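Local coordinates for protein oligogalacturonate lyase (PDB 3PE7) that cleaves oligogalacturonates, short pectin fragments, by beta-elimination in the cytoplasm, probably using a manganese-bearing site on a seven-bladed beta-propeller, at residues 287-300 and 350-362. Sequence-based numbering, arbitrary orientation.
With MN (manganese (II) ion), chain B; ACT (acetate ion), chain E.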
ATOM      1  N   HIS A 287      -4.842  -5.794   6.591  1.00  9.52           N
ATOM      2  CA  HIS A 287      -3.906  -4.678   6.429  1.00  9.27           C
ATOM      3  C   HIS A 287      -4.021  -3.773   7.652  1.00  9.46           C
ATOM      4  O   HIS A 287      -4.981  -3.876   8.431  1.00  9.84           O
ATOM      5  CB  HIS A 287      -4.230  -3.879   5.169  1.00  9.53           C
ATOM      6  CG  HIS A 287      -4.364  -4.726   3.948  1.00  8.28           C
ATOM      7  ND1 HIS A 287      -5.572  -5.264   3.547  1.00  8.96           N
ATOM      8  CD2 HIS A 287      -3.441  -5.161   3.063  1.00  8.38           C
ATOM      9  CE1 HIS A 287      -5.382  -5.980   2.450  1.00  9.15           C
ATOM     10  NE2 HIS A 287      -4.099  -5.932   2.136  1.00 10.02           N
ATOM     11  N   LEU A 288      -3.007  -2.928   7.835  1.00  9.10           N
ATOM     12  CA  LEU A 288      -3.034  -1.902   8.874  1.00  8.63           C
ATOM     13  C   LEU A 288      -2.393  -0.621   8.344  1.00  8.80           C
ATOM     14  O   LEU A 288      -1.393  -0.663   7.606  1.00  9.35           O
ATOM     15  CB  LEU A 288      -2.290  -2.402  10.119  1.00  9.41           C
ATOM     16  CG  LEU A 288      -2.411  -1.585  11.411  1.00  8.25           C
ATOM     17  CD1 LEU A 288      -3.885  -1.468  11.881  1.00  9.60           C
ATOM     18  CD2 LEU A 288      -1.548  -2.229  12.491  1.00  9.73           C
ATOM     19  N   MET A 289      -2.973   0.516   8.705  1.00  8.51           N
ATOM     20  CA  MET A 289      -2.431   1.808   8.296  1.00  8.10           C
ATOM     21  C   MET A 289      -2.744   2.854   9.363  1.00  8.33           C
ATOM     22  O   MET A 289      -3.704   2.700  10.127  1.00  8.89           O
ATOM     23  CB  MET A 289      -3.032   2.213   6.932  1.00  7.98           C
ATOM     24  CG  MET A 289      -2.429   3.453   6.278  1.00  9.34           C
ATOM     25  SD  MET A 289      -0.623   3.526   6.370  1.00  9.78           S
ATOM     26  CE  MET A 289      -0.343   5.159   5.680  1.00 12.53           C
ATOM     27  N   SER A 290      -1.920   3.899   9.423  1.00  7.75           N
ATOM     28  CA  SER A 290      -2.165   4.990  10.379  1.00  8.71           C
ATOM     29  C   SER A 290      -2.369   6.350   9.706  1.00  8.58           C
ATOM     30  O   SER A 290      -2.135   6.504   8.505  1.00  9.35           O
ATOM     31  CB  SER A 290      -1.005   5.079  11.382  1.00  7.84           C
ATOM     32  OG  SER A 290       0.137   5.691  10.795  1.00  8.30           O
ATOM     33  N   ASN A 291      -2.815   7.327  10.498  1.00  8.63           N
ATOM     34  CA  ASN A 291      -2.774   8.728  10.106  1.00  8.37           C
ATOM     35  C   ASN A 291      -1.339   9.244  10.299  1.00  8.65           C
ATOM     36  O   ASN A 291      -0.439   8.469  10.615  1.00  8.35           O
ATOM     37  CB  ASN A 291      -3.793   9.553  10.899  1.00  8.09           C
ATOM     38  CG  ASN A 291      -3.472   9.646  12.386  1.00  8.37           C
ATOM     39  OD1 ASN A 291      -2.634   8.930  12.911  1.00  8.24           O
ATOM     40  ND2 ASN A 291      -4.179  10.559  13.081  1.00  9.80           N
ATOM     41  N   TYR A 292      -1.131  10.540  10.105  1.00  9.63           N
ATOM     42  CA  TYR A 292       0.244  11.057   9.996  1.00  9.91           C
ATOM     43  C   TYR A 292       1.126  10.803  11.218  1.00 10.16           C
ATOM     44  O   TYR A 292       2.294  10.421  11.071  1.00  9.81           O
ATOM     45  CB  TYR A 292       0.199  12.543   9.643  1.00 10.16           C
ATOM     46  CG  TYR A 292       1.539  13.157   9.298  1.00 10.20           C
ATOM     47  CD1 TYR A 292       2.133  12.927   8.072  1.00  9.82           C
ATOM     48  CD2 TYR A 292       2.204  13.972  10.209  1.00  9.44           C
ATOM     49  CE1 TYR A 292       3.365  13.524   7.743  1.00 12.37           C
ATOM     50  CE2 TYR A 292       3.440  14.561   9.896  1.00 11.44           C
ATOM     51  CZ  TYR A 292       4.005  14.320   8.671  1.00 12.40           C
ATOM     52  OH  TYR A 292       5.208  14.911   8.360  1.00 14.02           O
ATOM     53  N   ASP A 293       0.576  10.993  12.421  1.00 10.06           N
ATOM     54  CA  ASP A 293       1.378  10.856  13.646  1.00 11.27           C
ATOM     55  C   ASP A 293       1.126   9.562  14.411  1.00 10.94           C
ATOM     56  O   ASP A 293       1.616   9.398  15.516  1.00 10.92           O
ATOM     57  CB  ASP A 293       1.182  12.093  14.565  1.00 11.36           C
ATOM     58  CG  ASP A 293      -0.207  12.148  15.196  1.00 14.43           C
ATOM     59  OD1 ASP A 293      -0.373  12.868  16.222  1.00 17.30           O
ATOM     60  OD2 ASP A 293      -1.139  11.477  14.687  1.00 13.82           O
ATOM     61  N   GLY A 294       0.355   8.641  13.821  1.00 10.69           N
ATOM     62  CA  GLY A 294       0.104   7.352  14.447  1.00 10.52           C
ATOM     63  C   GLY A 294      -0.861   7.408  15.620  1.00 11.18           C
ATOM     64  O   GLY A 294      -0.946   6.451  16.384  1.00 11.68           O
ATOM     65  N   SER A 295      -1.597   8.513  15.761  1.00 10.48           N
ATOM     66  CA  SER A 295      -2.615   8.622  16.815  1.00 10.66           C
ATOM     67  C   SER A 295      -3.907   7.867  16.472  1.00 10.60           C
ATOM     68  O   SER A 295      -4.714   7.576  17.349  1.00 11.31           O
ATOM     69  CB  SER A 295      -2.926  10.096  17.106  1.00 10.66           C
ATOM     70  OG  SER A 295      -3.341  10.786  15.936  1.00 11.26           O
ATOM     71  N   LEU A 296      -4.122   7.608  15.182  1.00 10.23           N
ATOM     72  CA  LEU A 296      -5.245   6.776  14.727  1.00  9.35           C
ATOM     73  C   LEU A 296      -4.735   5.705  13.784  1.00  9.52           C
ATOM     74  O   LEU A 296      -3.824   5.958  13.002  1.00  9.53           O
ATOM     75  CB  LEU A 296      -6.287   7.616  13.977  1.00 10.19           C
ATOM     76  CG  LEU A 296      -7.042   8.720  14.728  1.00 10.77           C
ATOM     77  CD1 LEU A 296      -7.854   9.535  13.732  1.00 12.31           C
ATOM     78  CD2 LEU A 296      -7.925   8.104  15.811  1.00 13.16           C
ATOM     79  N   MET A 297      -5.319   4.509  13.869  1.00  9.07           N
ATOM     80  CA  MET A 297      -5.023   3.452  12.908  1.00  9.07           C
ATOM     81  C   MET A 297      -6.309   2.858  12.366  1.00  8.77           C
ATOM     82  O   MET A 297      -7.369   2.982  12.974  1.00  9.14           O
ATOM     83  CB  MET A 297      -4.127   2.368  13.514  1.00  9.62           C
ATOM     84  CG  MET A 297      -2.754   2.897  13.968  1.00  8.93           C
ATOM     85  SD  MET A 297      -1.584   1.594  14.398  1.00 11.89           S
ATOM     86  CE  MET A 297      -0.290   2.608  15.115  1.00  9.90           C
ATOM     87  N   VAL A 298      -6.203   2.247  11.195  1.00  8.39           N
ATOM     88  CA  VAL A 298      -7.366   1.639  10.563  1.00  8.45           C
ATOM     89  C   VAL A 298      -7.004   0.283   9.992  1.00  8.75           C
ATOM     90  O   VAL A 298      -5.911   0.100   9.439  1.00  7.94           O
ATOM     91  CB  VAL A 298      -7.979   2.597   9.483  1.00  7.94           C
ATOM     92  CG1 VAL A 298      -6.999   2.861   8.321  1.00  9.69           C
ATOM     93  CG2 VAL A 298      -9.309   2.030   8.948  1.00  8.92           C
ATOM     94  N   GLY A 299      -7.924  -0.681  10.129  1.00  8.96           N
ATOM     95  CA  GLY A 299      -7.691  -2.021   9.581  1.00  8.99           C
ATOM     96  C   GLY A 299      -8.963  -2.607   8.984  1.00  9.14           C
ATOM     97  O   GLY A 299     -10.063  -2.223   9.353  1.00  8.75           O
ATOM     98  N   ASP A 300      -8.784  -3.534   8.053  1.00  8.92           N
ATOM     99  CA  ASP A 300      -9.918  -4.159   7.356  1.00  8.91           C
ATOM    100  C   ASP A 300     -10.129  -5.578   7.826  1.00  9.07           C
ATOM    101  O   ASP A 300      -9.264  -6.437   7.633  1.00  9.53           O
ATOM    102  CB  ASP A 300      -9.780  -4.072   5.815  1.00  9.16           C
ATOM    103  CG  ASP A 300      -8.367  -4.401   5.280  1.00 10.48           C
ATOM    104  OD1 ASP A 300      -8.240  -4.461   4.033  1.00 11.65           O
ATOM    105  OD2 ASP A 300      -7.394  -4.546   6.047  1.00 10.62           O
ATOM    106  N   GLN A 350      -5.231  -8.421  -5.573  1.00 12.05           N
ATOM    107  CA  GLN A 350      -5.264  -7.273  -4.653  1.00 10.64           C
ATOM    108  C   GLN A 350      -6.461  -6.377  -4.886  1.00 10.15           C
ATOM    109  O   GLN A 350      -6.790  -5.542  -4.037  1.00  9.79           O
ATOM    110  CB  GLN A 350      -3.979  -6.423  -4.789  1.00 10.17           C
ATOM    111  CG  GLN A 350      -2.697  -7.086  -4.251  1.00 11.05           C
ATOM    112  CD  GLN A 350      -2.699  -7.277  -2.753  1.00 11.18           C
ATOM    113  OE1 GLN A 350      -3.046  -6.355  -1.984  1.00  9.84           O
ATOM    114  NE2 GLN A 350      -2.294  -8.477  -2.307  1.00 11.80           N
ATOM    115  N   VAL A 351      -7.108  -6.537  -6.041  1.00  8.94           N
ATOM    116  CA  VAL A 351      -8.093  -5.542  -6.487  1.00  8.22           C
ATOM    117  C   VAL A 351      -9.293  -5.366  -5.521  1.00  8.71           C
ATOM    118  O   VAL A 351      -9.793  -4.252  -5.354  1.00  8.48           O
ATOM    119  CB  VAL A 351      -8.525  -5.814  -7.934  1.00  9.07           C
ATOM    120  CG1 VAL A 351      -9.411  -7.062  -8.038  1.00  8.50           C
ATOM    121  CG2 VAL A 351      -9.220  -4.605  -8.529  1.00  7.89           C
ATOM    122  N   THR A 352      -9.719  -6.452  -4.864  1.00  7.90           N
ATOM    123  CA  THR A 352     -10.829  -6.347  -3.914  1.00  8.69           C
ATOM    124  C   THR A 352     -10.374  -6.098  -2.482  1.00  8.08           C
ATOM    125  O   THR A 352     -11.212  -6.052  -1.587  1.00  8.82           O
ATOM    126  CB  THR A 352     -11.730  -7.611  -3.927  1.00  7.78           C
ATOM    127  OG1 THR A 352     -10.911  -8.779  -3.837  1.00  9.41           O
ATOM    128  CG2 THR A 352     -12.567  -7.666  -5.225  1.00  9.67           C
ATOM    129  N   HIS A 353      -9.060  -5.929  -2.261  1.00  7.78           N
ATOM    130  CA  HIS A 353      -8.567  -5.578  -0.916  1.00  8.82           C
ATOM    131  C   HIS A 353      -9.036  -4.172  -0.529  1.00  7.96           C
ATOM    132  O   HIS A 353      -8.830  -3.235  -1.284  1.00  9.20           O
ATOM    133  CB  HIS A 353      -7.043  -5.667  -0.860  1.00  7.93           C
ATOM    134  CG  HIS A 353      -6.529  -7.069  -0.839  1.00  8.16           C
ATOM    135  ND1 HIS A 353      -5.262  -7.391  -0.396  1.00  9.30           N
ATOM    136  CD2 HIS A 353      -7.117  -8.237  -1.195  1.00  8.05           C
ATOM    137  CE1 HIS A 353      -5.097  -8.700  -0.477  1.00  8.97           C
ATOM    138  NE2 HIS A 353      -6.209  -9.237  -0.951  1.00 10.22           N
ATOM    139  N   PRO A 354      -9.671  -4.025   0.648  1.00  8.78           N
ATOM    140  CA  PRO A 354     -10.129  -2.670   1.005  1.00  7.23           C
ATOM    141  C   PRO A 354      -8.989  -1.654   1.118  1.00  7.48           C
ATOM    142  O   PRO A 354      -9.149  -0.512   0.680  1.00  7.56           O
ATOM    143  CB  PRO A 354     -10.840  -2.875   2.349  1.00  8.12           C
ATOM    144  CG  PRO A 354     -11.351  -4.337   2.262  1.00  8.22           C
ATOM    145  CD  PRO A 354     -10.251  -5.066   1.528  1.00  8.29           C
ATOM    146  N   HIS A 355      -7.850  -2.068   1.681  1.00  6.57           N
ATOM    147  CA  HIS A 355      -6.650  -1.215   1.759  1.00  6.97           C
ATOM    148  C   HIS A 355      -6.959   0.175   2.366  1.00  7.05           C
ATOM    149  O   HIS A 355      -6.639   1.208   1.754  1.00  7.44           O
ATOM    150  CB  HIS A 355      -6.008  -1.069   0.351  1.00  6.39           C
ATOM    151  CG  HIS A 355      -5.273  -2.294  -0.102  1.00  7.50           C
ATOM    152  ND1 HIS A 355      -4.980  -2.540  -1.425  1.00  8.25           N
ATOM    153  CD2 HIS A 355      -4.772  -3.345   0.590  1.00  8.45           C
ATOM    154  CE1 HIS A 355      -4.325  -3.683  -1.533  1.00  9.37           C
ATOM    155  NE2 HIS A 355      -4.188  -4.194  -0.325  1.00  7.91           N
ATOM    156  N   PRO A 356      -7.555   0.193   3.572  1.00  7.37           N
ATOM    157  CA  PRO A 356      -8.014   1.492   4.076  1.00  7.18           C
ATOM    158  C   PRO A 356      -6.868   2.443   4.444  1.00  7.34           C
ATOM    159  O   PRO A 356      -5.792   1.999   4.867  1.00  8.14           O
ATOM    160  CB  PRO A 356      -8.794   1.120   5.345  1.00  6.91           C
ATOM    161  CG  PRO A 356      -8.182  -0.170   5.806  1.00  7.06           C
ATOM    162  CD  PRO A 356      -7.872  -0.910   4.510  1.00  7.43           C
ATOM    163  N   SER A 357      -7.112   3.739   4.240  1.00  7.74           N
ATOM    164  CA  SER A 357      -6.239   4.800   4.750  1.00  8.10           C
ATOM    165  C   SER A 357      -7.117   6.004   5.112  1.00  8.73           C
ATOM    166  O   SER A 357      -8.307   6.018   4.787  1.00  8.24           O
ATOM    167  CB  SER A 357      -5.152   5.182   3.751  1.00  8.84           C
ATOM    168  OG  SER A 357      -5.711   5.873   2.640  1.00  8.10           O
ATOM    169  N   PHE A 358      -6.539   7.004   5.785  1.00  8.72           N
ATOM    170  CA  PHE A 358      -7.270   8.192   6.177  1.00  8.95           C
ATOM    171  C   PHE A 358      -7.171   9.284   5.115  1.00  8.79           C
ATOM    172  O   PHE A 358      -6.137   9.416   4.463  1.00  8.71           O
ATOM    173  CB  PHE A 358      -6.742   8.720   7.529  1.00  9.78           C
ATOM    174  CG  PHE A 358      -6.996   7.795   8.690  1.00  9.20           C
ATOM    175  CD1 PHE A 358      -6.038   6.870   9.085  1.00  9.23           C
ATOM    176  CD2 PHE A 358      -8.201   7.845   9.392  1.00 11.45           C
ATOM    177  CE1 PHE A 358      -6.249   6.001  10.194  1.00 10.10           C
ATOM    178  CE2 PHE A 358      -8.437   6.979  10.481  1.00 10.40           C
ATOM    179  CZ  PHE A 358      -7.453   6.052  10.882  1.00 10.71           C
ATOM    180  N   THR A 359      -8.251  10.046   4.930  1.00  9.17           N
ATOM    181  CA  THR A 359      -8.188  11.275   4.159  1.00  9.04           C
ATOM    182  C   THR A 359      -7.226  12.238   4.884  1.00  9.59           C
ATOM    183  O   THR A 359      -6.982  12.084   6.079  1.00  9.93           O
ATOM    184  CB  THR A 359      -9.565  11.937   4.031  1.00  8.20           C
ATOM    185  OG1 THR A 359     -10.183  12.021   5.323  1.00  8.09           O
ATOM    186  CG2 THR A 359     -10.468  11.131   3.073  1.00  8.91           C
ATOM    187  N   PRO A 360      -6.684  13.234   4.163  1.00 10.88           N
ATOM    188  CA  PRO A 360      -5.723  14.139   4.810  1.00 10.95           C
ATOM    189  C   PRO A 360      -6.267  14.841   6.076  1.00 11.40           C
ATOM    190  O   PRO A 360      -5.481  15.203   6.975  1.00 11.27           O
ATOM    191  CB  PRO A 360      -5.400  15.150   3.688  1.00 11.45           C
ATOM    192  CG  PRO A 360      -5.516  14.329   2.432  1.00 10.19           C
ATOM    193  CD  PRO A 360      -6.714  13.428   2.699  1.00 10.27           C
ATOM    194  N   ASP A 361      -7.585  15.021   6.153  1.00 11.55           N
ATOM    195  CA  ASP A 361      -8.212  15.686   7.315  1.00 12.14           C
ATOM    196  C   ASP A 361      -8.555  14.756   8.483  1.00 13.24           C
ATOM    197  O   ASP A 361      -9.039  15.212   9.522  1.00 12.95           O
ATOM    198  CB  ASP A 361      -9.424  16.537   6.884  1.00 12.23           C
ATOM    199  CG  ASP A 361     -10.590  15.717   6.367  1.00 13.96           C
ATOM    200  OD1 ASP A 361     -10.531  14.476   6.408  1.00 13.32           O
ATOM    201  OD2 ASP A 361     -11.582  16.336   5.912  1.00 16.74           O
ATOM    202  N   ASP A 362      -8.289  13.458   8.299  1.00 12.15           N
ATOM    203  CA  ASP A 362      -8.556  12.403   9.286  1.00 12.19           C
ATOM    204  C   ASP A 362     -10.047  12.211   9.604  1.00 11.88           C
ATOM    205  O   ASP A 362     -10.384  11.577  10.606  1.00 12.69           O
ATOM    206  CB  ASP A 362      -7.753  12.619  10.586  1.00 11.63           C
ATOM    207  CG  ASP A 362      -6.289  12.254  10.424  1.00 13.30           C
ATOM    208  OD1 ASP A 362      -5.503  12.530  11.351  1.00 13.82           O
ATOM    209  OD2 ASP A 362      -5.943  11.676   9.365  1.00 14.63           O
TER
HETATM  210 MN    MN B 389      -3.572  -6.170   0.077  1.00  7.45          MN
HETATM  211  C   ACT E 392      -1.291  -6.942   0.746  1.00 19.53           C
HETATM  212  O   ACT E 392      -2.214  -7.830   0.666  1.00 18.31           O
HETATM  213  OXT ACT E 392      -1.588  -5.700   0.560  1.00 18.10           O
HETATM  214  CH3 ACT E 392       0.116  -7.345   1.035  1.00 20.49           C
HETATM  215  O   HOH W   1      -3.690   7.154   6.301  1.00 10.94           O
HETATM  216  O   HOH W   2      -3.028  12.871  10.443  1.00 14.16           O
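The imidazole of His287 carries the edge of the His355 ring on one face, CD2 of His355 standing 3.1 Å above its plane over the centre, with the two rings at 79° in an edge-to-face pair. At the rim of His287, close to its plane, lie His353 ND1 and Asp300 CG. The His355 ring receives His353 CB over one face, toward its rim, with Gln350 OE1 at its edge. Gln350 CA lies over the centre of one face of His353, whose edge meets His355 NE2 and an acetate oxygen. These rings converge because His287 NE2, His353 ND1, His355 NE2 and Gln350 OE1 all bind manganese, each at 2.1 Å; the acetate, probably from the crystallisation liquor, completes six ligands with both oxygens, one of which accepts from Gln350 NE2.

Asp300 is a second-shell residue. Its CG sits between its backbone N and carbonyl carbon (chi1 44°), bringing the carboxylate to His287, whose ND1 donates to the syn lone pair of OD1 (2.8 Å), tilted 17° from the ring plane, and weakly to OD2. With the metal bond, this helps fix the ring's rotation. OD1 also takes a weak bond from His355 N.

Farther from the metal, Phe358 turns its edge to Met297 CA and a water bridging Ser290 O to Phe358 N. Leu296 CB approaches obliquely, 3.7 Å from CZ, as does Val298 CG1, while Val298 CG2 rests on Pro356 CB. At the far end, Asn291 ND2, also donating to Ser295 OG, meets Asp362 OD1 from above the carboxylate plane (2.9 Å); Asn291 OD1 accepts from Leu296 N.

Strands 287-290 and 296-301 form a hairpin in one propeller blade, and strand 357-358 edges the next. Ile365 of strand 364-369 backs Phe358 and Val298, Leu322 of strand 321-326 touches Pro356, and Phe244 of strand 238-245 packs against Met289.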